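Local coordinates for protein glucanase (Klebsiella pneumoniae, PDB 5GY3) that probably cleaves internal beta-1,4-glucosidic bonds of cellulose and related beta-glucans, as a glycoside hydrolase of family 8, at residues H145-P150 / A207-P212; V196-R199 / K203-P206; P212-D217 / A236-W241. All blocks are in the same frame, centred on the assembly; numbering follows the deposited sequence.

Contact 1. Residues H145-P150 / A207-P212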
loop_
_atom_site.group_PDB
_atom_site.type_symbol
_atom_site.label_atom_id
_atom_site.label_comp_id
_atom_site.label_asym_id
_atom_site.label_seq_id
_atom_site.Cartn_x
_atom_site.Cartn_y
_atom_site.Cartn_z
ATOM N N HIS A 145 -8.333 3.165 -21.950
ATOM C CA HIS A 145 -7.976 3.700 -20.643
ATOM C C HIS A 145 -7.627 2.554 -19.708
ATOM O O HIS A 145 -8.213 1.476 -19.788
ATOM C CB HIS A 145 -9.116 4.492 -19.999
ATOM C CG HIS A 145 -9.448 5.765 -20.702
ATOM N ND1 HIS A 145 -10.207 5.802 -21.853
ATOM C CD2 HIS A 145 -9.132 7.051 -20.415
ATOM C CE1 HIS A 145 -10.346 7.058 -22.243
ATOM N NE2 HIS A 145 -9.701 7.833 -21.390
ATOM N N LEU A 146 -6.699 2.813 -18.794
ATOM C CA LEU A 146 -6.511 1.979 -17.618
ATOM C C LEU A 146 -6.907 2.770 -16.383
ATOM O O LEU A 146 -6.571 3.951 -16.256
ATOM C CB LEU A 146 -5.060 1.523 -17.472
ATOM C CG LEU A 146 -4.419 0.798 -18.644
ATOM C CD1 LEU A 146 -2.991 0.415 -18.274
ATOM C CD2 LEU A 146 -5.253 -0.409 -19.019
ATOM N N ASN A 147 -7.626 2.122 -15.476
ATOM C CA ASN A 147 -7.901 2.699 -14.169
ATOM C C ASN A 147 -6.801 2.255 -13.224
ATOM O O ASN A 147 -6.700 1.075 -12.885
ATOM C CB ASN A 147 -9.280 2.274 -13.673
ATOM C CG ASN A 147 -10.387 3.092 -14.308
ATOM O OD1 ASN A 147 -10.140 4.194 -14.797
ATOM N ND2 ASN A 147 -11.609 2.559 -14.312
ATOM N N LEU A 148 -5.961 3.197 -12.818
ATOM C CA LEU A 148 -4.801 2.910 -11.990
ATOM C C LEU A 148 -5.014 3.476 -10.593
ATOM O O LEU A 148 -5.832 4.374 -10.376
ATOM C CB LEU A 148 -3.540 3.518 -12.604
ATOM C CG LEU A 148 -3.228 3.136 -14.051
ATOM C CD1 LEU A 148 -1.973 3.871 -14.503
ATOM C CD2 LEU A 148 -3.044 1.623 -14.138
ATOM N N ASN A 149 -4.263 2.939 -9.640
ATOM C CA ASN A 149 -4.264 3.455 -8.275
ATOM C C ASN A 149 -2.806 3.734 -7.925
ATOM O O ASN A 149 -2.036 2.793 -7.671
ATOM C CB ASN A 149 -4.904 2.461 -7.312
ATOM C CG ASN A 149 -5.110 3.049 -5.933
ATOM O OD1 ASN A 149 -4.235 3.743 -5.407
ATOM N ND2 ASN A 149 -6.275 2.794 -5.344
ATOM N N PRO A 150 -2.368 4.994 -7.964
ATOM C CA PRO A 150 -0.942 5.260 -7.730
ATOM C C PRO A 150 -0.473 4.893 -6.338
ATOM O O PRO A 150 0.739 4.736 -6.144
ATOM C CB PRO A 150 -0.802 6.772 -7.992
ATOM C CG PRO A 150 -2.197 7.326 -7.893
ATOM C CD PRO A 150 -3.081 6.200 -8.425
ATOM N N ALA A 207 -10.105 9.185 -12.024
ATOM C CA ALA A 207 -10.957 8.209 -12.693
ATOM C C ALA A 207 -12.432 8.556 -12.499
ATOM O O ALA A 207 -12.839 9.082 -11.460
ATOM C CB ALA A 207 -10.667 6.806 -12.167
ATOM N N LYS A 208 -13.243 8.240 -13.519
ATOM C CA LYS A 208 -14.658 8.623 -13.495
ATOM C C LYS A 208 -15.421 7.941 -12.371
ATOM O O LYS A 208 -16.377 8.511 -11.833
ATOM C CB LYS A 208 -15.355 8.265 -14.818
ATOM C CG LYS A 208 -14.722 8.768 -16.085
ATOM C CD LYS A 208 -15.635 8.531 -17.308
ATOM C CE LYS A 208 -16.479 7.262 -17.179
ATOM N NZ LYS A 208 -15.725 5.968 -17.297
ATOM N N GLU A 209 -15.031 6.727 -12.013
ATOM C CA GLU A 209 -15.912 5.845 -11.264
ATOM C C GLU A 209 -15.846 6.042 -9.754
ATOM O O GLU A 209 -16.656 5.444 -9.037
ATOM C CB GLU A 209 -15.599 4.389 -11.617
ATOM C CG GLU A 209 -15.870 4.041 -13.078
ATOM C CD GLU A 209 -14.658 4.204 -13.989
ATOM O OE1 GLU A 209 -13.765 5.031 -13.700
ATOM O OE2 GLU A 209 -14.593 3.492 -15.010
ATOM N N TRP A 210 -14.931 6.865 -9.257
ATOM C CA TRP A 210 -14.730 7.072 -7.832
ATOM C C TRP A 210 -14.760 8.557 -7.522
ATOM O O TRP A 210 -14.514 9.390 -8.405
ATOM C CB TRP A 210 -13.383 6.502 -7.360
ATOM C CG TRP A 210 -13.213 5.020 -7.440
ATOM C CD1 TRP A 210 -13.412 4.114 -6.433
ATOM C CD2 TRP A 210 -12.752 4.270 -8.568
ATOM N NE1 TRP A 210 -13.122 2.842 -6.878
ATOM C CE2 TRP A 210 -12.714 2.914 -8.185
ATOM C CE3 TRP A 210 -12.378 4.610 -9.871
ATOM C CZ2 TRP A 210 -12.299 1.903 -9.053
ATOM C CZ3 TRP A 210 -11.978 3.601 -10.736
ATOM C CH2 TRP A 210 -11.946 2.265 -10.321
ATOM N N PRO A 211 -15.032 8.927 -6.271
ATOM C CA PRO A 211 -14.852 10.325 -5.860
ATOM C C PRO A 211 -13.424 10.767 -6.121
ATOM O O PRO A 211 -12.469 10.084 -5.714
ATOM C CB PRO A 211 -15.167 10.298 -4.355
ATOM C CG PRO A 211 -16.078 9.107 -4.186
ATOM C CD PRO A 211 -15.520 8.091 -5.159
ATOM N N PRO A 212 -13.238 11.862 -6.788
ATOM C CA PRO A 212 -11.885 12.272 -7.205
ATOM C C PRO A 212 -11.128 12.940 -6.064
ATOM O O PRO A 212 -10.738 14.100 -6.143
ATOM C CB PRO A 212 -12.180 13.233 -8.362
ATOM C CG PRO A 212 -13.467 13.899 -7.935
ATOM C CD PRO A 212 -14.273 12.812 -7.243
HETATM O O HOH W 1 -12.142 5.811 -15.552
#

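Contact 2. Residues V196-R199 / K203-P206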
loop_
_atom_site.group_PDB
_atom_site.type_symbol
_atom_site.label_atom_id
_atom_site.label_comp_id
_atom_site.label_asym_id
_atom_site.label_seq_id
_atom_site.Cartn_x
_atom_site.Cartn_y
_atom_site.Cartn_z
ATOM N N VAL A 196 -6.863 6.974 -10.763
ATOM C CA VAL A 196 -6.465 7.810 -11.891
ATOM C C VAL A 196 -6.688 7.034 -13.176
ATOM O O VAL A 196 -6.228 5.896 -13.301
ATOM C CB VAL A 196 -4.987 8.231 -11.776
ATOM C CG1 VAL A 196 -4.515 8.962 -13.063
ATOM C CG2 VAL A 196 -4.784 9.099 -10.545
ATOM N N ALA A 197 -7.378 7.650 -14.136
ATOM C CA ALA A 197 -7.555 7.048 -15.450
ATOM C C ALA A 197 -6.421 7.486 -16.369
ATOM O O ALA A 197 -6.201 8.691 -16.576
ATOM C CB ALA A 197 -8.903 7.442 -16.048
ATOM N N LEU A 198 -5.716 6.513 -16.934
ATOM C CA LEU A 198 -4.629 6.764 -17.874
ATOM C C LEU A 198 -5.119 6.402 -19.271
ATOM O O LEU A 198 -5.445 5.238 -19.532
ATOM C CB LEU A 198 -3.394 5.931 -17.510
ATOM C CG LEU A 198 -2.257 5.889 -18.538
ATOM C CD1 LEU A 198 -1.653 7.275 -18.753
ATOM C CD2 LEU A 198 -1.187 4.880 -18.113
ATOM N N ARG A 199 -5.192 7.396 -20.158
ATOM C CA ARG A 199 -5.567 7.143 -21.541
ATOM C C ARG A 199 -4.341 6.691 -22.336
ATOM O O ARG A 199 -3.195 6.942 -21.953
ATOM C CB ARG A 199 -6.188 8.404 -22.161
ATOM C CG ARG A 199 -6.989 8.163 -23.434
ATOM C CD ARG A 199 -7.790 9.413 -23.829
ATOM N NE ARG A 199 -6.930 10.498 -24.299
ATOM C CZ ARG A 199 -7.379 11.681 -24.714
ATOM N NH1 ARG A 199 -8.683 11.938 -24.702
ATOM N NH2 ARG A 199 -6.526 12.611 -25.139
ATOM N N LYS A 203 -2.641 10.788 -21.493
ATOM C CA LYS A 203 -3.430 11.769 -20.750
ATOM C C LYS A 203 -4.014 11.127 -19.500
ATOM O O LYS A 203 -4.599 10.044 -19.573
ATOM C CB LYS A 203 -4.557 12.323 -21.626
ATOM C CG LYS A 203 -5.443 13.345 -20.915
ATOM C CD LYS A 203 -6.679 13.691 -21.744
ATOM C CE LYS A 203 -7.557 14.716 -21.037
ATOM N NZ LYS A 203 -8.812 14.958 -21.802
ATOM N N MET A 204 -3.883 11.803 -18.354
ATOM C CA MET A 204 -4.440 11.308 -17.101
ATOM C C MET A 204 -5.445 12.284 -16.503
ATOM O O MET A 204 -5.323 13.507 -16.651
ATOM C CB MET A 204 -3.320 11.031 -16.082
ATOM C CG MET A 204 -2.522 9.817 -16.464
ATOM S SD MET A 204 -1.190 9.405 -15.315
ATOM C CE MET A 204 0.018 10.668 -15.751
ATOM N N LEU A 205 -6.430 11.724 -15.809
ATOM C CA LEU A 205 -7.413 12.470 -15.040
ATOM C C LEU A 205 -7.818 11.605 -13.870
ATOM O O LEU A 205 -7.639 10.380 -13.914
ATOM C CB LEU A 205 -8.652 12.811 -15.873
ATOM C CG LEU A 205 -8.414 13.794 -17.013
ATOM C CD1 LEU A 205 -9.527 13.658 -17.968
ATOM C CD2 LEU A 205 -8.331 15.223 -16.505
ATOM N N PRO A 206 -8.391 12.189 -12.820
ATOM C CA PRO A 206 -9.047 11.359 -11.800
ATOM C C PRO A 206 -10.071 10.444 -12.462
ATOM O O PRO A 206 -10.802 10.855 -13.375
ATOM C CB PRO A 206 -9.707 12.385 -10.871
ATOM C CG PRO A 206 -8.884 13.642 -11.051
ATOM C CD PRO A 206 -8.495 13.634 -12.524
HETATM O O HOH W 2 -7.457 10.073 -18.928
#

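Contact 3. Residues P212-D217 / A236-W241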
loop_
_atom_site.group_PDB
_atom_site.type_symbol
_atom_site.label_atom_id
_atom_site.label_comp_id
_atom_site.label_asym_id
_atom_site.label_seq_id
_atom_site.Cartn_x
_atom_site.Cartn_y
_atom_site.Cartn_z
ATOM N N PRO A 212 -13.238 11.862 -6.788
ATOM C CA PRO A 212 -11.885 12.272 -7.205
ATOM C C PRO A 212 -11.128 12.940 -6.064
ATOM O O PRO A 212 -10.738 14.100 -6.143
ATOM C CB PRO A 212 -12.180 13.233 -8.362
ATOM C CG PRO A 212 -13.467 13.899 -7.935
ATOM C CD PRO A 212 -14.273 12.812 -7.243
ATOM N N ARG A 213 -10.961 12.205 -4.969
ATOM C CA ARG A 213 -10.306 12.699 -3.771
ATOM C C ARG A 213 -8.933 12.068 -3.630
ATOM O O ARG A 213 -8.756 10.883 -3.931
ATOM C CB ARG A 213 -11.124 12.357 -2.524
ATOM C CG ARG A 213 -12.494 13.003 -2.478
ATOM C CD ARG A 213 -13.310 12.409 -1.345
ATOM N NE ARG A 213 -14.625 13.049 -1.274
ATOM C CZ ARG A 213 -15.522 12.776 -0.337
ATOM N NH1 ARG A 213 -15.235 11.875 0.592
ATOM N NH2 ARG A 213 -16.691 13.400 -0.335
ATOM N N MET A 214 -7.970 12.883 -3.198
ATOM C CA MET A 214 -6.828 12.429 -2.411
ATOM C C MET A 214 -7.373 12.054 -1.041
ATOM O O MET A 214 -7.679 12.933 -0.232
ATOM C CB MET A 214 -5.776 13.533 -2.288
ATOM C CG MET A 214 -4.373 13.006 -1.931
ATOM S SD MET A 214 -4.281 12.299 -0.307
ATOM C CE MET A 214 -4.730 13.735 0.677
ATOM N N SER A 215 -7.497 10.755 -0.765
ATOM C CA SER A 215 -8.025 10.344 0.536
ATOM C C SER A 215 -7.312 9.099 1.055
ATOM O O SER A 215 -6.081 9.089 1.141
ATOM C CB SER A 215 -9.546 10.132 0.466
ATOM O OG SER A 215 -9.897 9.061 -0.382
ATOM N N PHE A 216 -8.049 8.062 1.450
ATOM C CA PHE A 216 -7.422 7.014 2.257
ATOM C C PHE A 216 -6.485 6.104 1.469
ATOM O O PHE A 216 -5.629 5.451 2.087
ATOM C CB PHE A 216 -8.494 6.163 2.943
ATOM C CG PHE A 216 -9.356 6.937 3.888
ATOM C CD1 PHE A 216 -8.861 7.339 5.118
ATOM C CD2 PHE A 216 -10.656 7.276 3.541
ATOM C CE1 PHE A 216 -9.654 8.052 6.001
ATOM C CE2 PHE A 216 -11.458 7.997 4.417
ATOM C CZ PHE A 216 -10.956 8.387 5.646
ATOM N N ASP A 217 -6.631 6.025 0.144
ATOM C CA ASP A 217 -5.639 5.324 -0.668
ATOM C C ASP A 217 -4.437 6.224 -0.938
ATOM O O ASP A 217 -3.291 5.868 -0.619
ATOM C CB ASP A 217 -6.245 4.858 -1.995
ATOM C CG ASP A 217 -6.975 3.523 -1.888
ATOM O OD1 ASP A 217 -6.972 2.894 -0.803
ATOM O OD2 ASP A 217 -7.540 3.096 -2.910
ATOM N N ALA A 236 7.403 16.821 -3.389
ATOM C CA ALA A 236 7.193 18.269 -3.342
ATOM C C ALA A 236 5.729 18.686 -3.219
ATOM O O ALA A 236 5.431 19.551 -2.375
ATOM C CB ALA A 236 7.849 18.918 -4.567
ATOM N N PRO A 237 4.780 18.174 -4.016
ATOM C CA PRO A 237 3.391 18.638 -3.833
ATOM C C PRO A 237 2.805 18.217 -2.498
ATOM O O PRO A 237 1.936 18.921 -1.961
ATOM C CB PRO A 237 2.639 18.004 -5.015
ATOM C CG PRO A 237 3.462 16.810 -5.395
ATOM C CD PRO A 237 4.895 17.239 -5.150
ATOM N N TRP A 238 3.249 17.084 -1.953
ATOM C CA TRP A 238 2.743 16.621 -0.665
ATOM C C TRP A 238 3.195 17.541 0.458
ATOM O O TRP A 238 2.393 17.952 1.308
ATOM C CB TRP A 238 3.226 15.193 -0.415
ATOM C CG TRP A 238 2.741 14.261 -1.471
ATOM C CD1 TRP A 238 3.406 13.856 -2.596
ATOM C CD2 TRP A 238 1.459 13.638 -1.512
ATOM N NE1 TRP A 238 2.608 13.002 -3.332
ATOM C CE2 TRP A 238 1.406 12.859 -2.688
ATOM C CE3 TRP A 238 0.353 13.661 -0.664
ATOM C CZ2 TRP A 238 0.283 12.102 -3.033
ATOM C CZ3 TRP A 238 -0.758 12.909 -0.999
ATOM C CH2 TRP A 238 -0.787 12.141 -2.178
ATOM N N LYS A 239 4.482 17.877 0.468
ATOM C CA LYS A 239 5.000 18.794 1.472
ATOM C C LYS A 239 4.343 20.162 1.350
ATOM O O LYS A 239 3.954 20.760 2.360
ATOM C CB LYS A 239 6.518 18.905 1.328
ATOM C CG LYS A 239 7.270 17.610 1.665
ATOM C CD LYS A 239 8.774 17.767 1.410
ATOM C CE LYS A 239 9.553 16.640 2.074
ATOM N NZ LYS A 239 10.992 16.645 1.689
ATOM N N ALA A 240 4.188 20.659 0.118
ATOM C CA ALA A 240 3.597 21.983 -0.084
ATOM C C ALA A 240 2.161 22.034 0.417
ATOM O O ALA A 240 1.758 23.003 1.072
ATOM C CB ALA A 240 3.652 22.378 -1.562
ATOM N N TRP A 241 1.374 20.998 0.126
ATOM C CA TRP A 241 -0.017 21.003 0.554
ATOM C C TRP A 241 -0.119 20.900 2.070
ATOM O O TRP A 241 -0.859 21.663 2.704
ATOM C CB TRP A 241 -0.779 19.861 -0.125
ATOM C CG TRP A 241 -2.244 19.894 0.211
ATOM C CD1 TRP A 241 -3.162 20.799 -0.237
ATOM C CD2 TRP A 241 -2.956 18.985 1.065
ATOM N NE1 TRP A 241 -4.406 20.510 0.287
ATOM C CE2 TRP A 241 -4.305 19.405 1.090
ATOM C CE3 TRP A 241 -2.581 17.866 1.820
ATOM C CZ2 TRP A 241 -5.289 18.734 1.830
ATOM C CZ3 TRP A 241 -3.563 17.197 2.561
ATOM C CH2 TRP A 241 -4.894 17.646 2.563
#

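Contact 1. Residues H145-P150 / A207-P212
Asn-147 and Glu-209 meet amide to carboxylate, with the two planes 86° apart. Asn-147 ND2 gives a weak hydrogen bond to Glu-209 OE2 at 3.2 Å, with an N-H...O angle of 153°. The other end of the amide is tied to the same carboxylate through a water, which donates to Asn-147 OD1 (2.7 Å) and to Glu-209 OE1 (2.6 Å) and accepts a weak bond from the backbone N of Lys-208. The water and the weak ND2 bond together probably favour this turn of the amide. Asn-147 ND2 also reaches the rim of the Trp-210 indole, 3.7 Å from CZ3, with the amide standing 82° to the ring, while CB of Ala-207 lies 3.7 Å from Asn-147 OD1. A type I beta turn from Ala-207 to Trp-210 brings these partners together. Within it the Glu-209 chain bends at chi2 to bring its carboxylate to the amide; CB lies over one face of the Trp-210 ring, toward the rim, and OE2 forms a salt bridge with Lys-208 NZ at 3.6 Å. Trp-210 stacks on Trp-195, and its side chain is about 12 Å from that of Asp-87, the predicted nucleophile. The contact joins strand 145-148, an outermost strand of a three-stranded antiparallel sheet, to the loop leaving strand 204-206, the other outermost strand; Asn-147 reaches it past Ala-197 of the central strand 196-199.

Contact 2. Residues V196-R199 / K203-P206
Strands 196-199 and 204-206 form an antiparallel beta hairpin in which Leu-198 and Met-204, a non-hydrogen-bonded pair, project from one face, and Ala-197 and Leu-205, a hydrogen-bonded pair, from the other. On the first face Leu-198 crosses Met-204 at a slant: its CG is anti to the backbone N (chi1 169°), which puts CD1 3.5 Å from Met-204 CG. Val-196 crosses the methionine in the same slanting way and adds CG1, which is anti to its own backbone N (chi1 173°) and rests 3.9 Å from Met-204 CB. The methionine is thus touched by two aliphatic branches from strand 196-199, while its side chain also packs on Leu-180 and Gln-183 of helix 167-183. At the turn end the side chains of Arg-199 and Lys-203 also cross at an angle. The lysine is extended and lays its CD over one face of the guanidinium, 3.6 Å from Arg-199 NH2; it is this aliphatic carbon, toward the rim of that face, that makes the contact, and Lys-203 NZ stays 4.2 Å from Arg-199 NH1. This proximity of like charges is probably eased by Asp-201 in the turn, which forms a salt bridge with Arg-199 NH2 and also accepts a hydrogen bond from the backbone N of Lys-203. The backbones are joined by Ala-197 N to Leu-205 O and the return bond from Leu-205 N to Ala-197 O, with a further, nearly straight bond from Arg-199 N to Lys-203 O (2.8 Å, 173°). On its other side strand 196-199 pairs with strand 145-148, so it is the middle of three. Ala-197 O also takes a CA-H...O contact from Met-204, and a water donates both to this oxygen, at 3.0 Å, and to Lys-203 O, at 2.9 Å.

Contact 3. Residues P212-D217 / A236-W241
A Met-aromatic contact links the short strand 213-214 to helix 236-243: Met-214 points toward the helix, and its thioether meets the benzo ends of Trp-238 and Trp-241, which lie one helical turn apart. The sulfur comes to the edge of Trp-238, close to the plane of the indole. Met-214 SD is 3.6 Å from Trp-238 CZ3 and 4.9 Å from the centroid of the six-membered ring, in a direction 84° off the ring normal. Met-214 CG is also near this end of the ring, 3.7 Å from Trp-238 CH2, but displaced from its plane. The methyl group goes to the other tryptophan, Met-214 CE standing 4.1 Å from Trp-241 CZ3. Bends about CB-CG (chi2 -67°) and CG-SD curl the chain and turn CE toward Trp-241.

Family 8 glycoside hydrolases have an (alpha/alpha)6-barrel fold, and here the contact joins a short two-stranded antiparallel sheet, 213-214 with 254-255, to helix 236-243. Ile-254 of the partner strand touches both Met-214 and Trp-241. The two tryptophans depart from the helix with different first torsions: CG of Trp-241 lies opposite its backbone N (chi1 -176°), whereas CG of Trp-238 lies beside its own, yet both bring CZ3 to the methionine. No hydrogen bond crosses between the segments, and all three touching residues are buried. Trp-238 is further packed by Ile-221, Pro-222 and Leu-225 of helix 220-228 and by Thr-277 of helix 268-278, while Trp-241 meets Tyr-245 edge-to-face.

Following the chain from the N terminus, strand 145-148 comes first, and contact 1 closes a long loop of two helices and the hairpin when residues 207-212 return to it. Contact 2, the hairpin 196-199/203-206, is nested inside that loop. The two are joined directly, since strand 196-199 is hydrogen-bonded to strand 145-148 through Leu-146 and Leu-148. Contact 3 follows in series: it begins at Pro-212, where contact 1 ends, and closes a shorter loop containing helix 220-228. Pro-212 packs on Pro-206 of contact 2, and Asn-149, just past strand 145-148, hydrogen-bonds to Asp-217, which precedes helix 220-228.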